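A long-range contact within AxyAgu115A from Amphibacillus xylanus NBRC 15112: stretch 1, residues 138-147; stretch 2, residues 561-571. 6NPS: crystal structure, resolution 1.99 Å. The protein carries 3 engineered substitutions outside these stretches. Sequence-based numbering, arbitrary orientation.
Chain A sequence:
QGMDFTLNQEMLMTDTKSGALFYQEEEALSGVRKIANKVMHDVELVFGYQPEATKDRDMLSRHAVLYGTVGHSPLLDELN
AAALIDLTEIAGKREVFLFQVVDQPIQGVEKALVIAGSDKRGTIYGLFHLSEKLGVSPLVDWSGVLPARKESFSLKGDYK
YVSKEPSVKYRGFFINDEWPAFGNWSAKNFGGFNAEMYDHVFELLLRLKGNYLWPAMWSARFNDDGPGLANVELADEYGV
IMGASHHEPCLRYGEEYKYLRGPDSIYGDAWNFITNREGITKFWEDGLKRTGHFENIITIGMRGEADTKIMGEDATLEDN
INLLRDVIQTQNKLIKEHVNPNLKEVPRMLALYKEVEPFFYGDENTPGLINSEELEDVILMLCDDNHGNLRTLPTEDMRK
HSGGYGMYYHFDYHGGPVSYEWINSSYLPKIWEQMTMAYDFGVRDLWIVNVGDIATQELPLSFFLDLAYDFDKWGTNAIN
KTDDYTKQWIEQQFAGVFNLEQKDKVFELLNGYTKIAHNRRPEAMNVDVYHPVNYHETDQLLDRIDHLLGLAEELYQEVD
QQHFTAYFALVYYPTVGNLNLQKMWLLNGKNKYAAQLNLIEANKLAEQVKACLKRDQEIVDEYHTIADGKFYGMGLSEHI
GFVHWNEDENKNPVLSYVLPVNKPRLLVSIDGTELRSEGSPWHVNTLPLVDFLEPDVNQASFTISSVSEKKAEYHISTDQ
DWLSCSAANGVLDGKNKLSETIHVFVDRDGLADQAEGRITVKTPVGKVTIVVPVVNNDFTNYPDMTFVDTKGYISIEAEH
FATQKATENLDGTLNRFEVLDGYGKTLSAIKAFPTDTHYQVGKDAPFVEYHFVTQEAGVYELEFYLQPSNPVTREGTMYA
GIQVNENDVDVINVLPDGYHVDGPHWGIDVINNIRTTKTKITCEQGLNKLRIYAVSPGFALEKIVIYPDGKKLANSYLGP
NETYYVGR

Stretch 1 138-147: PLVDWSGVLP
Stretch 2, residues 561-571: QQHFTAYFALV

An irregular loop packs against the first turns of a helix more than 400 residues away in sequence, through a small apolar patch and two bridging waters, with no direct hydrogen bond between the stretches. In stretch 2, Phe564 to Val571 are helical, with His563 at the N-cap position and a wider pi-type turn at 568-571. Stretch 1 turns through helical phi/psi at 140-142, tied by Ser143 N to Leu139 O at 2.9 Å, and Gly144 (63/42) then leads into extended Val145 (-86/103) and Leu146 (-78/134). The positive phi of Gly144 by itself favours glycine.

The register sets Val145 opposite Ala566, CA to CA 5.4 Å, and Leu146 near His563, 6.9 Å. The small methyl of Ala566 permits this close approach: Val145 CG2 lies 3.8 Å from Ala566 CB. With chi1 t, the same CG2 lies 3.7 Å from Leu570 CD1, one helical turn on. Leu570 (m, t) also meets Leu139 (m, t), CD1 to CD1 at 4.1 Å, so branched aliphatic side chains fill this buried end. Ser143 (m) places OG 3.5 Å from Leu570 CD2; this hydroxyl is buried by the contact and has no polar partner in the model.

Toward the start of the helix, Leu146 (m, t) brings CD1 to 3.5 Å from CG of Gln562, an exposed, poorly ordered residue. The His563 ring (chi1 m, chi2 102°) presents its edge to the loop, with NE2 3.8 Å from Leu146 O.

Two waters join polar atoms of the stretches, the first among backbone atoms and the second between a backbone carbonyl and a histidine ring. The first accepts from Ala566 N (3.0 Å), an amide of the first helical turn, and lies 3.1 Å from both Gly144 O and Gln562 O. The second donates to Pro147 O (2.7 Å) and hydrogen-bonds His563 NE2 (3.0 Å).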

ATOM      1  N   PRO A 138      44.448  21.501   9.316  1.00 34.95           N
ATOM      2  CA  PRO A 138      43.736  21.728  10.591  1.00 36.36           C
ATOM      3  C   PRO A 138      43.169  20.465  11.223  1.00 33.95           C
ATOM      4  O   PRO A 138      42.813  20.482  12.403  1.00 37.96           O
ATOM      5  CB  PRO A 138      42.586  22.670  10.190  1.00 39.58           C
ATOM      6  CG  PRO A 138      42.963  23.243   8.889  1.00 42.24           C
ATOM      7  CD  PRO A 138      43.900  22.299   8.201  1.00 40.28           C
ATOM      8  N   LEU A 139      42.986  19.417  10.443  1.00 31.30           N
ATOM      9  CA  LEU A 139      42.467  18.127  10.876  1.00 32.18           C
ATOM     10  C   LEU A 139      43.566  17.136  11.214  1.00 33.36           C
ATOM     11  O   LEU A 139      43.272  15.948  11.414  1.00 35.90           O
ATOM     12  CB  LEU A 139      41.563  17.530   9.788  1.00 37.38           C
ATOM     13  CG  LEU A 139      40.587  18.527   9.150  1.00 37.67           C
ATOM     14  CD1 LEU A 139      39.807  17.882   8.002  1.00 37.09           C
ATOM     15  CD2 LEU A 139      39.649  19.076  10.228  1.00 38.22           C
ATOM     16  N   VAL A 140      44.821  17.602  11.302  1.00 35.64           N
ATOM     17  CA  VAL A 140      45.952  16.717  11.608  1.00 40.82           C
ATOM     18  C   VAL A 140      45.672  15.859  12.847  1.00 38.99           C
ATOM     19  O   VAL A 140      45.892  14.643  12.839  1.00 44.69           O
ATOM     20  CB  VAL A 140      47.255  17.538  11.760  1.00 33.70           C
ATOM     21  CG1 VAL A 140      47.116  18.626  12.831  1.00 30.72           C
ATOM     22  CG2 VAL A 140      48.424  16.613  12.057  1.00 35.69           C
ATOM     23  N   ASP A 141      45.147  16.453  13.897  1.00 40.27           N
ATOM     24  CA  ASP A 141      44.837  15.694  15.105  1.00 47.16           C
ATOM     25  C   ASP A 141      43.426  15.117  15.086  1.00 47.45           C
ATOM     26  O   ASP A 141      43.234  13.944  15.417  1.00 49.29           O
ATOM     27  CB  ASP A 141      45.018  16.589  16.339  1.00 57.28           C
ATOM     28  CG  ASP A 141      44.519  15.931  17.623  1.00 72.30           C
ATOM     29  OD1 ASP A 141      45.297  15.180  18.254  1.00 80.71           O
ATOM     30  OD2 ASP A 141      43.346  16.164  17.996  1.00 74.13           O
ATOM     31  N   TRP A 142      42.441  15.917  14.670  1.00 43.58           N
ATOM     32  CA  TRP A 142      41.043  15.510  14.725  1.00 42.07           C
ATOM     33  C   TRP A 142      40.745  14.295  13.843  1.00 45.65           C
ATOM     34  O   TRP A 142      40.021  13.382  14.263  1.00 46.13           O
ATOM     35  CB  TRP A 142      40.135  16.680  14.336  1.00 42.25           C
ATOM     36  CG  TRP A 142      38.726  16.258  14.505  1.00 46.08           C
ATOM     37  CD1 TRP A 142      37.850  15.879  13.532  1.00 45.19           C
ATOM     38  CD2 TRP A 142      38.044  16.096  15.753  1.00 42.25           C
ATOM     39  NE1 TRP A 142      36.653  15.514  14.102  1.00 50.25           N
ATOM     40  CE2 TRP A 142      36.746  15.645  15.462  1.00 46.48           C
ATOM     41  CE3 TRP A 142      38.408  16.321  17.081  1.00 44.36           C
ATOM     42  CZ2 TRP A 142      35.800  15.391  16.458  1.00 50.57           C
ATOM     43  CZ3 TRP A 142      37.462  16.085  18.078  1.00 50.41           C
ATOM     44  CH2 TRP A 142      36.178  15.604  17.753  1.00 48.62           C
ATOM     45  N   SER A 143      41.283  14.252  12.620  1.00 40.67           N
ATOM     46  CA  SER A 143      40.989  13.181  11.675  1.00 43.94           C
ATOM     47  C   SER A 143      42.215  12.331  11.352  1.00 45.10           C
ATOM     48  O   SER A 143      42.148  11.467  10.461  1.00 46.00           O
ATOM     49  CB  SER A 143      40.424  13.763  10.374  1.00 48.08           C
ATOM     50  OG  SER A 143      39.245  14.520  10.610  1.00 52.12           O
ATOM     51  N   GLY A 144      43.339  12.576  12.017  1.00 44.66           N
ATOM     52  CA  GLY A 144      44.558  11.848  11.673  1.00 45.40           C
ATOM     53  C   GLY A 144      45.062  12.101  10.266  1.00 41.06           C
ATOM     54  O   GLY A 144      45.485  11.167   9.591  1.00 42.25           O
ATOM     55  N   VAL A 145      45.032  13.346   9.804  1.00 43.48           N
ATOM     56  CA  VAL A 145      45.560  13.681   8.483  1.00 45.27           C
ATOM     57  C   VAL A 145      47.057  13.947   8.641  1.00 42.61           C
ATOM     58  O   VAL A 145      47.462  15.017   9.083  1.00 35.74           O
ATOM     59  CB  VAL A 145      44.828  14.880   7.875  1.00 39.54           C
ATOM     60  CG1 VAL A 145      45.409  15.216   6.478  1.00 42.50           C
ATOM     61  CG2 VAL A 145      43.329  14.560   7.799  1.00 40.35           C
ATOM     62  N   LEU A 146      47.893  12.983   8.235  1.00 45.86           N
ATOM     63  CA  LEU A 146      49.350  13.160   8.345  1.00 45.62           C
ATOM     64  C   LEU A 146      49.878  14.067   7.234  1.00 42.52           C
ATOM     65  O   LEU A 146      49.535  13.874   6.066  1.00 45.66           O
ATOM     66  CB  LEU A 146      50.060  11.818   8.266  1.00 50.45           C
ATOM     67  CG  LEU A 146      49.815  10.907   9.464  1.00 58.71           C
ATOM     68  CD1 LEU A 146      50.430   9.540   9.198  1.00 63.80           C
ATOM     69  CD2 LEU A 146      50.358  11.530  10.743  1.00 57.83           C
ATOM     70  N   PRO A 147      50.739  15.034   7.538  1.00 42.86           N
ATOM     71  CA  PRO A 147      51.249  15.901   6.476  1.00 43.98           C
ATOM     72  C   PRO A 147      52.286  15.198   5.614  1.00 39.87           C
ATOM     73  O   PRO A 147      52.957  14.258   6.048  1.00 42.44           O
ATOM     74  CB  PRO A 147      51.860  17.080   7.246  1.00 42.29           C
ATOM     75  CG  PRO A 147      52.212  16.549   8.553  1.00 42.97           C
ATOM     76  CD  PRO A 147      51.199  15.462   8.871  1.00 44.05           C
ATOM     77  N   GLN A 561      48.815   2.986   3.014  1.00 54.28           N
ATOM     78  CA  GLN A 561      48.460   2.610   4.388  1.00 52.27           C
ATOM     79  C   GLN A 561      48.504   3.797   5.341  1.00 51.27           C
ATOM     80  O   GLN A 561      47.647   3.925   6.223  1.00 50.23           O
ATOM     81  CB  GLN A 561      49.427   1.539   4.881  1.00 66.48           C
ATOM     82  CG  GLN A 561      50.860   2.047   4.760  1.00 82.65           C
ATOM     83  CD  GLN A 561      51.903   0.972   4.716  1.00 95.06           C
ATOM     84  OE1 GLN A 561      52.119   0.220   5.670  1.00 94.11           O
ATOM     85  NE2 GLN A 561      52.523   0.854   3.565  1.00101.22           N
ATOM     86  N   GLN A 562      49.519   4.661   5.198  1.00 48.64           N
ATOM     87  CA  GLN A 562      49.710   5.780   6.103  1.00 54.24           C
ATOM     88  C   GLN A 562      48.551   6.761   6.032  1.00 47.19           C
ATOM     89  O   GLN A 562      48.253   7.437   7.014  1.00 49.71           O
ATOM     90  CB  GLN A 562      51.032   6.477   5.760  1.00 68.54           C
ATOM     91  CG  GLN A 562      51.649   7.240   6.904  1.00 85.79           C
ATOM     92  CD  GLN A 562      53.084   7.679   6.635  1.00100.35           C
ATOM     93  OE1 GLN A 562      53.585   7.574   5.512  1.00103.39           O
ATOM     94  NE2 GLN A 562      53.742   8.202   7.670  1.00105.58           N
ATOM     95  N   HIS A 563      47.878   6.866   4.891  1.00 40.40           N
ATOM     96  CA  HIS A 563      46.847   7.878   4.749  1.00 37.40           C
ATOM     97  C   HIS A 563      45.466   7.269   4.635  1.00 35.62           C
ATOM     98  O   HIS A 563      44.494   7.997   4.394  1.00 36.98           O
ATOM     99  CB  HIS A 563      47.176   8.783   3.552  1.00 41.91           C
ATOM    100  CG  HIS A 563      48.516   9.455   3.658  1.00 46.12           C
ATOM    101  ND1 HIS A 563      49.626   9.018   2.960  1.00 46.54           N
ATOM    102  CD2 HIS A 563      48.928  10.523   4.390  1.00 45.76           C
ATOM    103  CE1 HIS A 563      50.662   9.786   3.254  1.00 47.86           C
ATOM    104  NE2 HIS A 563      50.269  10.703   4.124  1.00 49.39           N
ATOM    105  N   PHE A 564      45.352   5.945   4.826  1.00 38.93           N
ATOM    106  CA  PHE A 564      44.056   5.277   4.716  1.00 39.46           C
ATOM    107  C   PHE A 564      43.039   5.839   5.702  1.00 36.54           C
ATOM    108  O   PHE A 564      41.883   6.089   5.335  1.00 38.11           O
ATOM    109  CB  PHE A 564      44.206   3.764   4.923  1.00 38.66           C
ATOM    110  CG  PHE A 564      42.916   3.014   4.808  1.00 41.07           C
ATOM    111  CD1 PHE A 564      42.399   2.673   3.559  1.00 42.96           C
ATOM    112  CD2 PHE A 564      42.216   2.635   5.951  1.00 43.22           C
ATOM    113  CE1 PHE A 564      41.206   1.986   3.443  1.00 41.22           C
ATOM    114  CE2 PHE A 564      41.010   1.925   5.842  1.00 42.98           C
ATOM    115  CZ  PHE A 564      40.505   1.607   4.602  1.00 40.99           C
ATOM    116  N   THR A 565      43.439   6.025   6.962  1.00 39.26           N
ATOM    117  CA  THR A 565      42.484   6.455   7.981  1.00 41.09           C
ATOM    118  C   THR A 565      41.811   7.774   7.599  1.00 36.62           C
ATOM    119  O   THR A 565      40.591   7.925   7.738  1.00 37.46           O
ATOM    120  CB  THR A 565      43.196   6.580   9.347  1.00 49.36           C
ATOM    121  OG1 THR A 565      43.530   5.274   9.842  1.00 53.40           O
ATOM    122  CG2 THR A 565      42.303   7.256  10.350  1.00 51.00           C
ATOM    123  N   ALA A 566      42.595   8.733   7.102  1.00 32.64           N
ATOM    124  CA  ALA A 566      42.048  10.018   6.669  1.00 36.50           C
ATOM    125  C   ALA A 566      41.146   9.872   5.454  1.00 31.52           C
ATOM    126  O   ALA A 566      40.072  10.467   5.406  1.00 33.69           O
ATOM    127  CB  ALA A 566      43.196  11.002   6.385  1.00 36.89           C
ATOM    128  N   TYR A 567      41.561   9.101   4.447  1.00 31.89           N
ATOM    129  CA  TYR A 567      40.662   8.827   3.331  1.00 31.90           C
ATOM    130  C   TYR A 567      39.338   8.231   3.829  1.00 29.74           C
ATOM    131  O   TYR A 567      38.243   8.691   3.466  1.00 30.20           O
ATOM    132  CB  TYR A 567      41.336   7.893   2.309  1.00 31.23           C
ATOM    133  CG  TYR A 567      40.352   7.522   1.228  1.00 34.13           C
ATOM    134  CD1 TYR A 567      39.886   8.480   0.330  1.00 35.17           C
ATOM    135  CD2 TYR A 567      39.852   6.237   1.132  1.00 31.77           C
ATOM    136  CE1 TYR A 567      38.950   8.171  -0.621  1.00 33.86           C
ATOM    137  CE2 TYR A 567      38.914   5.922   0.185  1.00 29.66           C
ATOM    138  CZ  TYR A 567      38.486   6.888  -0.692  1.00 33.16           C
ATOM    139  OH  TYR A 567      37.548   6.561  -1.631  1.00 34.72           O
ATOM    140  N   PHE A 568      39.419   7.230   4.693  1.00 30.28           N
ATOM    141  CA  PHE A 568      38.212   6.551   5.158  1.00 31.13           C
ATOM    142  C   PHE A 568      37.300   7.496   5.946  1.00 34.56           C
ATOM    143  O   PHE A 568      36.093   7.567   5.700  1.00 33.56           O
ATOM    144  CB  PHE A 568      38.600   5.354   6.038  1.00 30.51           C
ATOM    145  CG  PHE A 568      37.430   4.476   6.370  1.00 34.90           C
ATOM    146  CD1 PHE A 568      37.148   3.357   5.593  1.00 36.22           C
ATOM    147  CD2 PHE A 568      36.587   4.778   7.428  1.00 34.61           C
ATOM    148  CE1 PHE A 568      36.045   2.554   5.875  1.00 36.94           C
ATOM    149  CE2 PHE A 568      35.476   3.993   7.700  1.00 32.89           C
ATOM    150  CZ  PHE A 568      35.214   2.871   6.923  1.00 35.48           C
ATOM    151  N   ALA A 569      37.856   8.207   6.930  1.00 28.86           N
ATOM    152  CA  ALA A 569      37.015   9.036   7.785  1.00 34.88           C
ATOM    153  C   ALA A 569      36.490  10.275   7.065  1.00 31.73           C
ATOM    154  O   ALA A 569      35.366  10.705   7.333  1.00 33.42           O
ATOM    155  CB  ALA A 569      37.794   9.447   9.034  1.00 37.80           C
ATOM    156  N   LEU A 570      37.251  10.833   6.122  1.00 31.82           N
ATOM    157  CA  LEU A 570      36.847  12.076   5.480  1.00 31.56           C
ATOM    158  C   LEU A 570      36.075  11.861   4.181  1.00 33.95           C
ATOM    159  O   LEU A 570      35.304  12.745   3.781  1.00 34.80           O
ATOM    160  CB  LEU A 570      38.088  12.950   5.190  1.00 30.22           C
ATOM    161  CG  LEU A 570      38.840  13.497   6.436  1.00 38.23           C
ATOM    162  CD1 LEU A 570      40.086  14.322   6.084  1.00 39.18           C
ATOM    163  CD2 LEU A 570      37.926  14.319   7.364  1.00 36.13           C
ATOM    164  N   VAL A 571      36.326  10.769   3.456  1.00 28.47           N
ATOM    165  CA  VAL A 571      35.736  10.654   2.123  1.00 29.85           C
ATOM    166  C   VAL A 571      34.936   9.350   2.015  1.00 29.66           C
ATOM    167  O   VAL A 571      33.748   9.352   1.681  1.00 29.42           O
ATOM    168  CB  VAL A 571      36.832  10.731   1.045  1.00 30.48           C
ATOM    169  CG1 VAL A 571      36.207  10.580  -0.343  1.00 29.99           C
ATOM    170  CG2 VAL A 571      37.598  12.048   1.186  1.00 32.65           C
TER
HETATM  171  O   HOH W   1      45.522   8.738   7.702  1.00 47.78           O
HETATM  172  O   HOH W   2      52.831  11.654   5.477  1.00 57.49           O